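Local coordinates for Slr0280 protein (Synechocystis sp., PDB 5H3K) that is of unknown function but carries a domain of the phosphodiester glycosidase (NAGPA) family, and so may act on sugar phosphodiesters, at residues T317-T322 / Q348-A353; I338-F343 / V601-G606; V167-S172 / F257-D262; P147-Q152 / P174-V179. All blocks are in the same frame, centred on the assembly; numbering follows the deposited sequence.

Contact 1 of 4, residues T317-T322 / Q348-A353; sequences TMAQGT and QLPLGA
The loop 317-322 runs past the start of 348-353 with Gly321 beside Gln348 and Gln320 beside Leu349, and a single backbone hydrogen bond joins them, from Gly321 N to Gln348 O at 2.9 Å with the donor in the carbonyl plane. The same oxygen receives a CA-H...O contact from Gln320 CA at 3.5 Å, so two successive residues of the loop grip it. Gln348 belongs to a G1 beta bulge, in which it and Leu349 both face Asn344. The backbone holds Gln348 CB against Gly321, and chi1 (-51°) puts CG across Thr322 at about a right angle, 3.8 Å from Thr322 OG1. The bend at chi2 (130°) turns the amide so that OE1 meets a water, which donates to Gln348 OE1 at 2.7 Å and accepts from Thr322 N at 3.2 Å. Gln320, extended, crosses Leu349 obliquely and rests its CB 3.8 Å from Leu349 CD2, while its NE2 bonds to Asn347 O. One residue further on, Pro350 sets its CD 3.3 Å from Ala319 O. Ala319 and Leu349 both touch Trp419. Gln348 thus serves two consecutive N-H groups, that of Gly321 directly through its carbonyl and that of Thr322 through its side chain and a water, which fixes the loop to the bulge.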
loop_
_atom_site.group_PDB
_atom_site.type_symbol
_atom_site.label_atom_id
_atom_site.label_comp_id
_atom_site.label_asym_id
_atom_site.label_seq_id
_atom_site.Cartn_x
_atom_site.Cartn_y
_atom_site.Cartn_z
ATOM N N THR A 317 -0.337 14.226 9.445
ATOM C CA THR A 317 0.107 14.882 10.672
ATOM C C THR A 317 -0.718 14.553 11.922
ATOM O O THR A 317 -0.569 15.209 12.950
ATOM C CB THR A 317 0.169 16.429 10.505
ATOM O OG1 THR A 317 -1.149 16.937 10.317
ATOM C CG2 THR A 317 1.031 16.804 9.307
ATOM N N MET A 318 -1.598 13.560 11.850
ATOM C CA MET A 318 -2.199 13.059 13.079
ATOM C C MET A 318 -2.485 11.558 13.020
ATOM O O MET A 318 -2.423 10.935 11.941
ATOM C CB MET A 318 -3.447 13.865 13.487
ATOM C CG MET A 318 -4.688 13.592 12.689
ATOM S SD MET A 318 -6.108 14.490 13.370
ATOM C CE MET A 318 -7.401 14.006 12.241
ATOM N N ALA A 319 -2.792 10.986 14.183
ATOM C CA ALA A 319 -2.990 9.540 14.315
ATOM C C ALA A 319 -4.335 9.046 13.789
ATOM O O ALA A 319 -4.442 7.908 13.325
ATOM C CB ALA A 319 -2.814 9.112 15.765
ATOM N N GLN A 320 -5.363 9.878 13.873
ATOM C CA GLN A 320 -6.687 9.455 13.460
ATOM C C GLN A 320 -6.921 9.617 11.960
ATOM O O GLN A 320 -6.754 10.705 11.388
ATOM C CB GLN A 320 -7.790 10.170 14.251
ATOM C CG GLN A 320 -9.205 9.787 13.780
ATOM C CD GLN A 320 -10.297 10.292 14.699
ATOM O OE1 GLN A 320 -10.491 11.498 14.847
ATOM N NE2 GLN A 320 -11.025 9.370 15.317
ATOM N N GLY A 321 -7.343 8.531 11.324
ATOM C CA GLY A 321 -7.799 8.622 9.954
ATOM C C GLY A 321 -7.522 7.377 9.163
ATOM O O GLY A 321 -6.625 6.616 9.515
ATOM N N THR A 322 -8.300 7.164 8.104
ATOM C CA THR A 322 -8.020 6.099 7.153
ATOM C C THR A 322 -8.198 6.635 5.742
ATOM O O THR A 322 -8.976 7.569 5.511
ATOM C CB THR A 322 -8.934 4.865 7.333
ATOM O OG1 THR A 322 -10.305 5.255 7.208
ATOM C CG2 THR A 322 -8.692 4.184 8.689
ATOM N N GLN A 348 -11.148 4.819 13.306
ATOM C CA GLN A 348 -9.950 5.134 12.517
ATOM C C GLN A 348 -8.694 5.388 13.355
ATOM O O GLN A 348 -7.862 6.227 12.993
ATOM C CB GLN A 348 -10.164 6.327 11.585
ATOM C CG GLN A 348 -11.385 6.293 10.699
ATOM C CD GLN A 348 -12.147 7.602 10.822
ATOM O OE1 GLN A 348 -11.696 8.660 10.349
ATOM N NE2 GLN A 348 -13.268 7.555 11.530
ATOM N N LEU A 349 -8.541 4.649 14.447
ATOM C CA LEU A 349 -7.344 4.762 15.279
ATOM C C LEU A 349 -6.355 3.612 15.057
ATOM O O LEU A 349 -6.751 2.461 14.881
ATOM C CB LEU A 349 -7.726 4.804 16.754
ATOM C CG LEU A 349 -8.678 5.943 17.112
ATOM C CD1 LEU A 349 -8.927 5.925 18.623
ATOM C CD2 LEU A 349 -8.107 7.279 16.655
ATOM N N PRO A 350 -5.052 3.916 15.127
ATOM C CA PRO A 350 -4.009 2.894 14.986
ATOM C C PRO A 350 -3.928 1.955 16.196
ATOM O O PRO A 350 -4.146 2.362 17.345
ATOM C CB PRO A 350 -2.724 3.727 14.864
ATOM C CG PRO A 350 -3.035 5.005 15.612
ATOM C CD PRO A 350 -4.496 5.264 15.377
ATOM N N LEU A 351 -3.625 0.690 15.918
ATOM C CA LEU A 351 -3.430 -0.334 16.944
ATOM C C LEU A 351 -2.065 -0.993 16.724
ATOM O O LEU A 351 -1.967 -2.024 16.053
ATOM C CB LEU A 351 -4.531 -1.389 16.826
ATOM C CG LEU A 351 -5.958 -0.847 17.012
ATOM C CD1 LEU A 351 -6.985 -1.912 16.680
ATOM C CD2 LEU A 351 -6.129 -0.362 18.458
ATOM N N GLY A 352 -1.001 -0.394 17.255
ATOM C CA GLY A 352 0.333 -0.964 17.110
ATOM C C GLY A 352 1.363 0.088 16.743
ATOM O O GLY A 352 1.011 1.212 16.375
ATOM N N ALA A 353 2.633 -0.303 16.765
ATOM C CA ALA A 353 3.733 0.648 16.687
ATOM C C ALA A 353 3.867 1.330 15.332
ATOM O O ALA A 353 3.809 0.683 14.289
ATOM C CB ALA A 353 5.043 -0.037 17.048
HETATM O O HOH W 1 -10.664 9.289 7.937
#

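Contact 2 of 4, residues I338-F343 / V601-G606; sequences INAGFF and VSNAIG
Phe343 lays one ring face over the peptide between Val601 and Ser602, with Ser602 N 3.6 Å above the plane of the Phe343 ring and offset toward its rim. The backbone brings Phe343 CB to 3.5 Å from Ser602 CB, and CG in the crowded position between backbone N and carbonyl carbon (chi1 59°) swings the ring over that peptide and onto Val601. At the other end of the contact, strand 336-339 pairs with strand 600-609 of the phosphodiester glycosidase family region in an antiparallel sheet. Ile338 and Ile605 form a hydrogen-bonded pair, Ile338 N to Ile605 O at 3.0 Å and Ile605 N to Ile338 O at 2.9 Å. Asn339 and Ala604 follow as a non-hydrogen-bonded pair, and Ala340 CB packs 3.9 Å from Ile605 CG1, both residues touching Met499. As 338-343 leaves the strand, Ala340 N hydrogen-bonds to Asn603 O and the Asn603 side chain takes over: with CG likewise in the crowded position (chi1 56°), its OD1 accepts from Gly341 N at 2.7 Å. Both donors stand above the plane of the group they bond to. Asn603 ND2 donates to Ser602 OG at 2.9 Å and to a water that bonds in turn to Phe342 O. With both ends of its amide engaged, Asn603 is held in one rotation and carries the pairing on by side chain and water.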
loop_
_atom_site.group_PDB
_atom_site.type_symbol
_atom_site.label_atom_id
_atom_site.label_comp_id
_atom_site.label_asym_id
_atom_site.label_seq_id
_atom_site.Cartn_x
_atom_site.Cartn_y
_atom_site.Cartn_z
ATOM N N ILE A 338 3.094 -0.153 0.672
ATOM C CA ILE A 338 2.237 -1.289 1.006
ATOM C C ILE A 338 1.471 -0.925 2.273
ATOM O O ILE A 338 1.985 -0.203 3.135
ATOM C CB ILE A 338 3.048 -2.604 1.160
ATOM C CG1 ILE A 338 2.105 -3.813 1.225
ATOM C CG2 ILE A 338 3.986 -2.544 2.376
ATOM C CD1 ILE A 338 2.831 -5.164 1.191
ATOM N N ASN A 339 0.229 -1.376 2.380
ATOM C CA ASN A 339 -0.521 -1.202 3.622
ATOM C C ASN A 339 0.234 -1.874 4.770
ATOM O O ASN A 339 0.955 -2.878 4.575
ATOM C CB ASN A 339 -1.911 -1.829 3.492
ATOM C CG ASN A 339 -1.851 -3.333 3.493
ATOM O OD1 ASN A 339 -1.402 -3.951 2.519
ATOM N ND2 ASN A 339 -2.267 -3.944 4.607
ATOM N N ALA A 340 0.099 -1.328 5.972
ATOM C CA ALA A 340 0.963 -1.776 7.062
ATOM C C ALA A 340 0.235 -2.183 8.343
ATOM O O ALA A 340 -0.159 -3.344 8.501
ATOM C CB ALA A 340 2.070 -0.717 7.348
ATOM N N GLY A 341 0.063 -1.249 9.277
ATOM C CA GLY A 341 -0.377 -1.625 10.611
ATOM C C GLY A 341 -1.873 -1.872 10.813
ATOM O O GLY A 341 -2.713 -1.376 10.059
ATOM N N PHE A 342 -2.205 -2.620 11.865
ATOM C CA PHE A 342 -3.592 -2.829 12.265
ATOM C C PHE A 342 -4.232 -1.552 12.821
ATOM O O PHE A 342 -3.549 -0.674 13.365
ATOM C CB PHE A 342 -3.657 -3.932 13.316
ATOM C CG PHE A 342 -3.214 -5.271 12.806
ATOM C CD1 PHE A 342 -2.028 -5.843 13.242
ATOM C CD2 PHE A 342 -3.990 -5.951 11.879
ATOM C CE1 PHE A 342 -1.614 -7.095 12.761
ATOM C CE2 PHE A 342 -3.591 -7.207 11.389
ATOM C CZ PHE A 342 -2.416 -7.773 11.826
ATOM N N PHE A 343 -5.546 -1.456 12.679
ATOM C CA PHE A 343 -6.290 -0.286 13.117
ATOM C C PHE A 343 -7.727 -0.680 13.402
ATOM O O PHE A 343 -8.175 -1.773 13.024
ATOM C CB PHE A 343 -6.238 0.835 12.049
ATOM C CG PHE A 343 -6.809 0.434 10.689
ATOM C CD1 PHE A 343 -6.024 -0.237 9.756
ATOM C CD2 PHE A 343 -8.125 0.740 10.351
ATOM C CE1 PHE A 343 -6.542 -0.615 8.507
ATOM C CE2 PHE A 343 -8.653 0.367 9.104
ATOM C CZ PHE A 343 -7.850 -0.315 8.182
ATOM N N VAL A 601 -7.103 2.376 4.746
ATOM C CA VAL A 601 -6.222 1.866 5.801
ATOM C C VAL A 601 -5.671 3.012 6.634
ATOM O O VAL A 601 -5.680 4.163 6.204
ATOM C CB VAL A 601 -5.046 1.019 5.230
ATOM C CG1 VAL A 601 -5.572 -0.159 4.403
ATOM C CG2 VAL A 601 -4.123 1.888 4.369
ATOM N N SER A 602 -5.179 2.698 7.822
ATOM C CA SER A 602 -4.600 3.716 8.707
ATOM C C SER A 602 -3.197 4.160 8.292
ATOM O O SER A 602 -2.834 5.340 8.395
ATOM C CB SER A 602 -4.540 3.171 10.133
ATOM O OG SER A 602 -3.627 3.933 10.930
ATOM N N ASN A 603 -2.379 3.215 7.849
ATOM C CA ASN A 603 -0.989 3.547 7.591
ATOM C C ASN A 603 -0.304 2.578 6.636
ATOM O O ASN A 603 -0.816 1.486 6.340
ATOM C CB ASN A 603 -0.211 3.666 8.907
ATOM C CG ASN A 603 -0.294 2.404 9.767
ATOM O OD1 ASN A 603 0.397 1.403 9.518
ATOM N ND2 ASN A 603 -1.103 2.464 10.810
ATOM N N ALA A 604 0.866 2.982 6.170
ATOM C CA ALA A 604 1.570 2.235 5.144
ATOM C C ALA A 604 3.065 2.293 5.388
ATOM O O ALA A 604 3.549 3.086 6.202
ATOM C CB ALA A 604 1.245 2.840 3.789
ATOM N N ILE A 605 3.807 1.432 4.705
ATOM C CA ILE A 605 5.247 1.625 4.611
ATOM C C ILE A 605 5.504 2.153 3.210
ATOM O O ILE A 605 5.115 1.516 2.229
ATOM C CB ILE A 605 6.011 0.321 4.859
ATOM C CG1 ILE A 605 5.824 -0.139 6.312
ATOM C CG2 ILE A 605 7.514 0.479 4.567
ATOM C CD1 ILE A 605 6.332 -1.564 6.575
ATOM N N GLY A 606 6.160 3.308 3.115
ATOM C CA GLY A 606 6.436 3.940 1.831
ATOM C C GLY A 606 7.921 3.897 1.499
ATOM O O GLY A 606 8.775 3.970 2.383
HETATM O O HOH W 2 -2.870 0.217 8.009
HETATM O O HOH W 3 -1.200 0.673 13.155
#

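Contact 3 of 4, residues V167-S172 / F257-D262; sequences VVLELS and FRLVID
CG1 of Val168 stands anti to the backbone N (chi1 174°) and CG of Arg258 anti to the carbonyl carbon (chi1 -77°), and with these torsions the two side chains run side by side in the same direction, Val168 CG1 3.8 Å from Arg258 CG. They project from the central antiparallel pair of a four-stranded sheet, strands 164-171 and 258-264. Arg258 then bends at chi3 and takes its guanidinium to Pro256 O through NE and to Thr254 O through NH2. Glu170, its cross-strand neighbour, makes no salt bridge with it, Glu170 OE1 staying 6.5 Å from Arg258 NE. The opposite face is apolar: Leu169 and Leu259 lie alongside each other, Leu169 CD2 4.1 Å from Leu259 CD2, next to the pair Val167 and Ile261. Leu169, Leu259 and Ile261 press onto Val188 and Ile190 of strand 185-190, so this face packs against the neighbouring four-stranded sheet. Reciprocal backbone bonds tie Val167 to Ile261, with Val167 N 2.8 Å from Ile261 O and Ile261 N 2.7 Å from Val167 O, and Leu169 to Leu259 in the same way. The ladder ends at Leu171 N, which donates to Phe257 O at 2.9 Å almost straight (176°) although it sits well above the carbonyl plane. Beyond it the Phe257 ring turns its edge to the turning chain, with Phe257 CD1 3.5 Å from Ser172 O.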
loop_
_atom_site.group_PDB
_atom_site.type_symbol
_atom_site.label_atom_id
_atom_site.label_comp_id
_atom_site.label_asym_id
_atom_site.label_seq_id
_atom_site.Cartn_x
_atom_site.Cartn_y
_atom_site.Cartn_z
ATOM N N VAL A 167 -13.311 -13.924 -25.074
ATOM C CA VAL A 167 -14.128 -13.006 -25.847
ATOM C C VAL A 167 -13.187 -12.167 -26.700
ATOM O O VAL A 167 -12.189 -11.640 -26.205
ATOM C CB VAL A 167 -14.967 -12.087 -24.936
ATOM C CG1 VAL A 167 -15.751 -11.078 -25.763
ATOM C CG2 VAL A 167 -15.899 -12.921 -24.071
ATOM N N VAL A 168 -13.487 -12.052 -27.987
ATOM C CA VAL A 168 -12.629 -11.292 -28.886
ATOM C C VAL A 168 -13.393 -10.119 -29.487
ATOM O O VAL A 168 -14.452 -10.305 -30.098
ATOM C CB VAL A 168 -12.064 -12.186 -30.018
ATOM C CG1 VAL A 168 -11.280 -11.350 -31.025
ATOM C CG2 VAL A 168 -11.193 -13.298 -29.439
ATOM N N LEU A 169 -12.880 -8.909 -29.286
ATOM C CA LEU A 169 -13.438 -7.742 -29.955
ATOM C C LEU A 169 -12.544 -7.386 -31.134
ATOM O O LEU A 169 -11.406 -6.956 -30.927
ATOM C CB LEU A 169 -13.483 -6.537 -29.018
ATOM C CG LEU A 169 -14.558 -6.384 -27.950
ATOM C CD1 LEU A 169 -15.024 -7.700 -27.404
ATOM C CD2 LEU A 169 -13.972 -5.558 -26.831
ATOM N N GLU A 170 -13.046 -7.552 -32.361
ATOM C CA GLU A 170 -12.327 -7.045 -33.532
ATOM C C GLU A 170 -12.526 -5.537 -33.644
ATOM O O GLU A 170 -13.652 -5.037 -33.538
ATOM C CB GLU A 170 -12.768 -7.741 -34.830
ATOM C CG GLU A 170 -12.056 -7.158 -36.069
ATOM C CD GLU A 170 -12.321 -7.933 -37.353
ATOM O OE1 GLU A 170 -12.659 -9.135 -37.271
ATOM O OE2 GLU A 170 -12.176 -7.338 -38.446
ATOM N N LEU A 171 -11.428 -4.809 -33.829
ATOM C CA LEU A 171 -11.463 -3.351 -33.821
ATOM C C LEU A 171 -10.970 -2.779 -35.144
ATOM O O LEU A 171 -10.152 -3.397 -35.819
ATOM C CB LEU A 171 -10.562 -2.826 -32.709
ATOM C CG LEU A 171 -10.837 -3.375 -31.310
ATOM C CD1 LEU A 171 -9.755 -2.899 -30.342
ATOM C CD2 LEU A 171 -12.219 -2.919 -30.863
ATOM N N SER A 172 -11.432 -1.579 -35.493
ATOM C CA SER A 172 -10.974 -0.915 -36.715
ATOM C C SER A 172 -9.614 -0.240 -36.535
ATOM O O SER A 172 -8.861 -0.065 -37.502
ATOM C CB SER A 172 -11.994 0.118 -37.174
ATOM O OG SER A 172 -12.100 1.160 -36.231
ATOM N N PHE A 257 -6.734 -5.910 -35.923
ATOM C CA PHE A 257 -6.694 -5.397 -34.553
ATOM C C PHE A 257 -7.762 -6.117 -33.721
ATOM O O PHE A 257 -8.924 -6.208 -34.140
ATOM C CB PHE A 257 -7.000 -3.904 -34.539
ATOM C CG PHE A 257 -5.956 -3.048 -35.209
ATOM C CD1 PHE A 257 -6.320 -2.150 -36.202
ATOM C CD2 PHE A 257 -4.624 -3.111 -34.822
ATOM C CE1 PHE A 257 -5.376 -1.345 -36.817
ATOM C CE2 PHE A 257 -3.668 -2.299 -35.433
ATOM C CZ PHE A 257 -4.045 -1.420 -36.433
ATOM N N ARG A 258 -7.373 -6.623 -32.551
ATOM C CA ARG A 258 -8.294 -7.350 -31.688
ATOM C C ARG A 258 -7.975 -7.101 -30.217
ATOM O O ARG A 258 -6.808 -7.081 -29.821
ATOM C CB ARG A 258 -8.191 -8.856 -31.958
ATOM C CG ARG A 258 -8.898 -9.354 -33.223
ATOM C CD ARG A 258 -8.425 -10.748 -33.599
ATOM N NE ARG A 258 -7.115 -10.712 -34.252
ATOM C CZ ARG A 258 -6.382 -11.784 -34.526
ATOM N NH1 ARG A 258 -6.819 -12.989 -34.190
ATOM N NH2 ARG A 258 -5.204 -11.644 -35.122
ATOM N N LEU A 259 -9.010 -6.903 -29.406
ATOM C CA LEU A 259 -8.830 -6.958 -27.964
ATOM C C LEU A 259 -9.275 -8.348 -27.540
ATOM O O LEU A 259 -10.409 -8.755 -27.802
ATOM C CB LEU A 259 -9.650 -5.880 -27.242
ATOM C CG LEU A 259 -9.321 -5.709 -25.751
ATOM C CD1 LEU A 259 -7.931 -5.111 -25.569
ATOM C CD2 LEU A 259 -10.363 -4.867 -25.026
ATOM N N VAL A 260 -8.371 -9.092 -26.909
ATOM C CA VAL A 260 -8.663 -10.454 -26.502
ATOM C C VAL A 260 -8.910 -10.497 -24.997
ATOM O O VAL A 260 -8.043 -10.110 -24.208
ATOM C CB VAL A 260 -7.494 -11.383 -26.854
ATOM C CG1 VAL A 260 -7.818 -12.811 -26.467
ATOM C CG2 VAL A 260 -7.196 -11.297 -28.334
ATOM N N ILE A 261 -10.092 -10.953 -24.597
ATOM C CA ILE A 261 -10.431 -11.031 -23.173
ATOM C C ILE A 261 -10.558 -12.479 -22.727
ATOM O O ILE A 261 -11.504 -13.170 -23.099
ATOM C CB ILE A 261 -11.748 -10.302 -22.870
ATOM C CG1 ILE A 261 -11.657 -8.840 -23.306
ATOM C CG2 ILE A 261 -12.085 -10.402 -21.386
ATOM C CD1 ILE A 261 -13.028 -8.147 -23.408
ATOM N N ASP A 262 -9.603 -12.945 -21.931
ATOM C CA ASP A 262 -9.627 -14.325 -21.472
ATOM C C ASP A 262 -10.116 -14.399 -20.020
ATOM O O ASP A 262 -9.645 -13.651 -19.158
ATOM C CB ASP A 262 -8.237 -14.959 -21.598
ATOM C CG ASP A 262 -7.776 -15.082 -23.040
ATOM O OD1 ASP A 262 -8.615 -15.344 -23.916
ATOM O OD2 ASP A 262 -6.566 -14.923 -23.299
HETATM O O HOH W 4 -7.899 -4.466 -38.185
#

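Contact 4 of 4, residues P147-Q152 / P174-V179; sequences PNTNAQ and PAFWQV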
loop_
_atom_site.group_PDB
_atom_site.type_symbol
_atom_site.label_atom_id
_atom_site.label_comp_id
_atom_site.label_asym_id
_atom_site.label_seq_id
_atom_site.Cartn_x
_atom_site.Cartn_y
_atom_site.Cartn_z
ATOM N N PRO A 147 -5.166 11.278 -27.409
ATOM C CA PRO A 147 -5.669 11.517 -28.762
ATOM C C PRO A 147 -6.822 10.584 -29.101
ATOM O O PRO A 147 -6.948 9.505 -28.516
ATOM C CB PRO A 147 -4.455 11.202 -29.642
ATOM C CG PRO A 147 -3.677 10.174 -28.857
ATOM C CD PRO A 147 -3.904 10.509 -27.404
ATOM N N ASN A 148 -7.657 11.012 -30.039
ATOM C CA ASN A 148 -8.724 10.176 -30.576
ATOM C C ASN A 148 -8.147 9.133 -31.541
ATOM O O ASN A 148 -7.537 9.479 -32.549
ATOM C CB ASN A 148 -9.736 11.073 -31.293
ATOM C CG ASN A 148 -11.060 10.382 -31.560
ATOM O OD1 ASN A 148 -11.288 9.244 -31.136
ATOM N ND2 ASN A 148 -11.947 11.074 -32.272
ATOM N N THR A 149 -8.302 7.851 -31.233
ATOM C CA THR A 149 -7.809 6.836 -32.153
ATOM C C THR A 149 -8.841 6.437 -33.213
ATOM O O THR A 149 -8.527 5.658 -34.119
ATOM C CB THR A 149 -7.334 5.580 -31.415
ATOM O OG1 THR A 149 -8.472 4.880 -30.902
ATOM C CG2 THR A 149 -6.380 5.956 -30.276
ATOM N N ASN A 150 -10.064 6.953 -33.087
ATOM C CA ASN A 150 -11.153 6.675 -34.040
ATOM C C ASN A 150 -11.463 5.192 -34.224
ATOM O O ASN A 150 -11.788 4.755 -35.330
ATOM C CB ASN A 150 -10.875 7.300 -35.413
ATOM C CG ASN A 150 -10.788 8.815 -35.368
ATOM O OD1 ASN A 150 -9.803 9.408 -35.823
ATOM N ND2 ASN A 150 -11.823 9.451 -34.833
ATOM N N ALA A 151 -11.366 4.425 -33.138
ATOM C CA ALA A 151 -11.589 2.976 -33.184
ATOM C C ALA A 151 -13.068 2.646 -33.063
ATOM O O ALA A 151 -13.807 3.321 -32.345
ATOM C CB ALA A 151 -10.804 2.269 -32.070
ATOM N N GLN A 152 -13.484 1.597 -33.767
ATOM C CA GLN A 152 -14.831 1.069 -33.664
ATOM C C GLN A 152 -14.753 -0.428 -33.466
ATOM O O GLN A 152 -13.861 -1.085 -34.016
ATOM C CB GLN A 152 -15.609 1.346 -34.953
ATOM C CG GLN A 152 -15.494 2.755 -35.472
ATOM C CD GLN A 152 -16.091 2.894 -36.866
ATOM O OE1 GLN A 152 -15.367 2.997 -37.859
ATOM N NE2 GLN A 152 -17.417 2.884 -36.946
ATOM N N PRO A 174 -6.416 0.661 -33.171
ATOM C CA PRO A 174 -6.029 0.455 -31.771
ATOM C C PRO A 174 -6.902 1.304 -30.858
ATOM O O PRO A 174 -7.398 2.360 -31.277
ATOM C CB PRO A 174 -4.589 0.967 -31.732
ATOM C CG PRO A 174 -4.076 0.729 -33.122
ATOM C CD PRO A 174 -5.270 1.047 -34.015
ATOM N N ALA A 175 -7.095 0.850 -29.625
ATOM C CA ALA A 175 -7.960 1.562 -28.701
ATOM C C ALA A 175 -7.423 1.467 -27.282
ATOM O O ALA A 175 -6.954 0.415 -26.864
ATOM C CB ALA A 175 -9.383 1.003 -28.772
ATOM N N PHE A 176 -7.477 2.572 -26.551
ATOM C CA PHE A 176 -7.126 2.541 -25.137
ATOM C C PHE A 176 -8.182 1.748 -24.375
ATOM O O PHE A 176 -9.366 1.795 -24.711
ATOM C CB PHE A 176 -7.057 3.957 -24.597
ATOM C CG PHE A 176 -6.082 4.831 -25.327
ATOM C CD1 PHE A 176 -4.806 4.368 -25.615
ATOM C CD2 PHE A 176 -6.446 6.101 -25.745
ATOM C CE1 PHE A 176 -3.889 5.171 -26.289
ATOM C CE2 PHE A 176 -5.532 6.919 -26.421
ATOM C CZ PHE A 176 -4.255 6.448 -26.692
ATOM N N TRP A 177 -7.760 1.026 -23.346
ATOM C CA TRP A 177 -8.703 0.251 -22.553
ATOM C C TRP A 177 -8.209 0.076 -21.123
ATOM O O TRP A 177 -7.017 0.249 -20.837
ATOM C CB TRP A 177 -8.963 -1.114 -23.214
ATOM C CG TRP A 177 -7.702 -1.893 -23.438
ATOM C CD1 TRP A 177 -6.861 -1.811 -24.523
ATOM C CD2 TRP A 177 -7.122 -2.853 -22.547
ATOM N NE1 TRP A 177 -5.799 -2.675 -24.359
ATOM C CE2 TRP A 177 -5.936 -3.321 -23.166
ATOM C CE3 TRP A 177 -7.492 -3.361 -21.299
ATOM C CZ2 TRP A 177 -5.119 -4.280 -22.558
ATOM C CZ3 TRP A 177 -6.672 -4.312 -20.702
ATOM C CH2 TRP A 177 -5.496 -4.757 -21.333
ATOM N N GLN A 178 -9.137 -0.258 -20.226
ATOM C CA GLN A 178 -8.802 -0.581 -18.850
ATOM C C GLN A 178 -9.731 -1.689 -18.371
ATOM O O GLN A 178 -10.764 -1.962 -19.002
ATOM C CB GLN A 178 -8.945 0.660 -17.966
ATOM C CG GLN A 178 -10.335 1.272 -17.986
ATOM C CD GLN A 178 -10.420 2.593 -17.219
ATOM O OE1 GLN A 178 -10.852 2.629 -16.065
ATOM N NE2 GLN A 178 -10.012 3.680 -17.864
ATOM N N VAL A 179 -9.357 -2.345 -17.274
ATOM C CA VAL A 179 -10.163 -3.433 -16.732
ATOM C C VAL A 179 -10.200 -3.346 -15.212
ATOM O O VAL A 179 -9.181 -3.080 -14.583
ATOM C CB VAL A 179 -9.664 -4.832 -17.233
ATOM C CG1 VAL A 179 -8.163 -4.996 -17.019
ATOM C CG2 VAL A 179 -10.450 -5.978 -16.575
HETATM O O HOH W 5 -8.851 4.660 -27.982
#
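The loop 147-152 meets the Phe176 ring over one face and at the edge. Thr149 crosses the ring obliquely and puts its methyl over one face, Thr149 CG2 lying 4.1 Å from Phe176 CE2. Pro147 stands at about a right angle to Phe176 and meets the end of the ring through CD, while its carbonyl lies at the ring edge near the plane, Pro147 O 3.6 Å from Phe176 CE2. The ring also meets that of Trp106, the two planes about 20° apart, and touches Leu89 of helix 82-89. The torsion of Thr149 places its two branches: OG1 takes the crowded position between backbone N and carbonyl carbon (chi1 72°), and the methyl goes beside the backbone N. The hydroxyl thereby points at the chain before the ring, where Thr149 OG1 donates to Pro174 O at 2.8 Å in the carbonyl plane. A water donates to the same Thr149 OG1 at 3.0 Å and accepts from Phe176 N at 2.9 Å, so the buried oxygen is used in both roles. Next to it, methyl meets methyl, with Ala151 CB 3.8 Å from Ala175 CB. Between Pro147 and Ala151 the loop turns tightly: Asn148 OD1 accepts from Asn150 N at 3.2 Å in an Asx turn, although the donor lies far above the amide plane. Between strand 143-145 and strand 153-161, then, the loop is joined to the approach of strand 177-182 chiefly through Thr149, whose hydroxyl bonds to Pro174 O directly and to Phe176 N through water, while its methyl lies over a face of the ring.

In the fold
From the N terminus, 147-152 comes first, and contact 4 closes a short loop over strands 153-161 and 164-171 when the chain reaches 174-179. Segment 167-172 lies within that loop but finds its partner only at 257-262, so contacts 4 and 3 cross. They touch, Ser172 OG bonding to Gln152 N, and together tie the two four-stranded sheets to the loop after strand 143-145. Contacts 1 and 2 follow in series and also cross: 338-343 falls between 317-322 and 348-353, yet pairs with 601-606 near the C terminus. They meet where Leu351 N probably bonds to Phe342 O, and bring the loop before strand 323-324 and strands 336-339 and 349-350 onto strand 600-609.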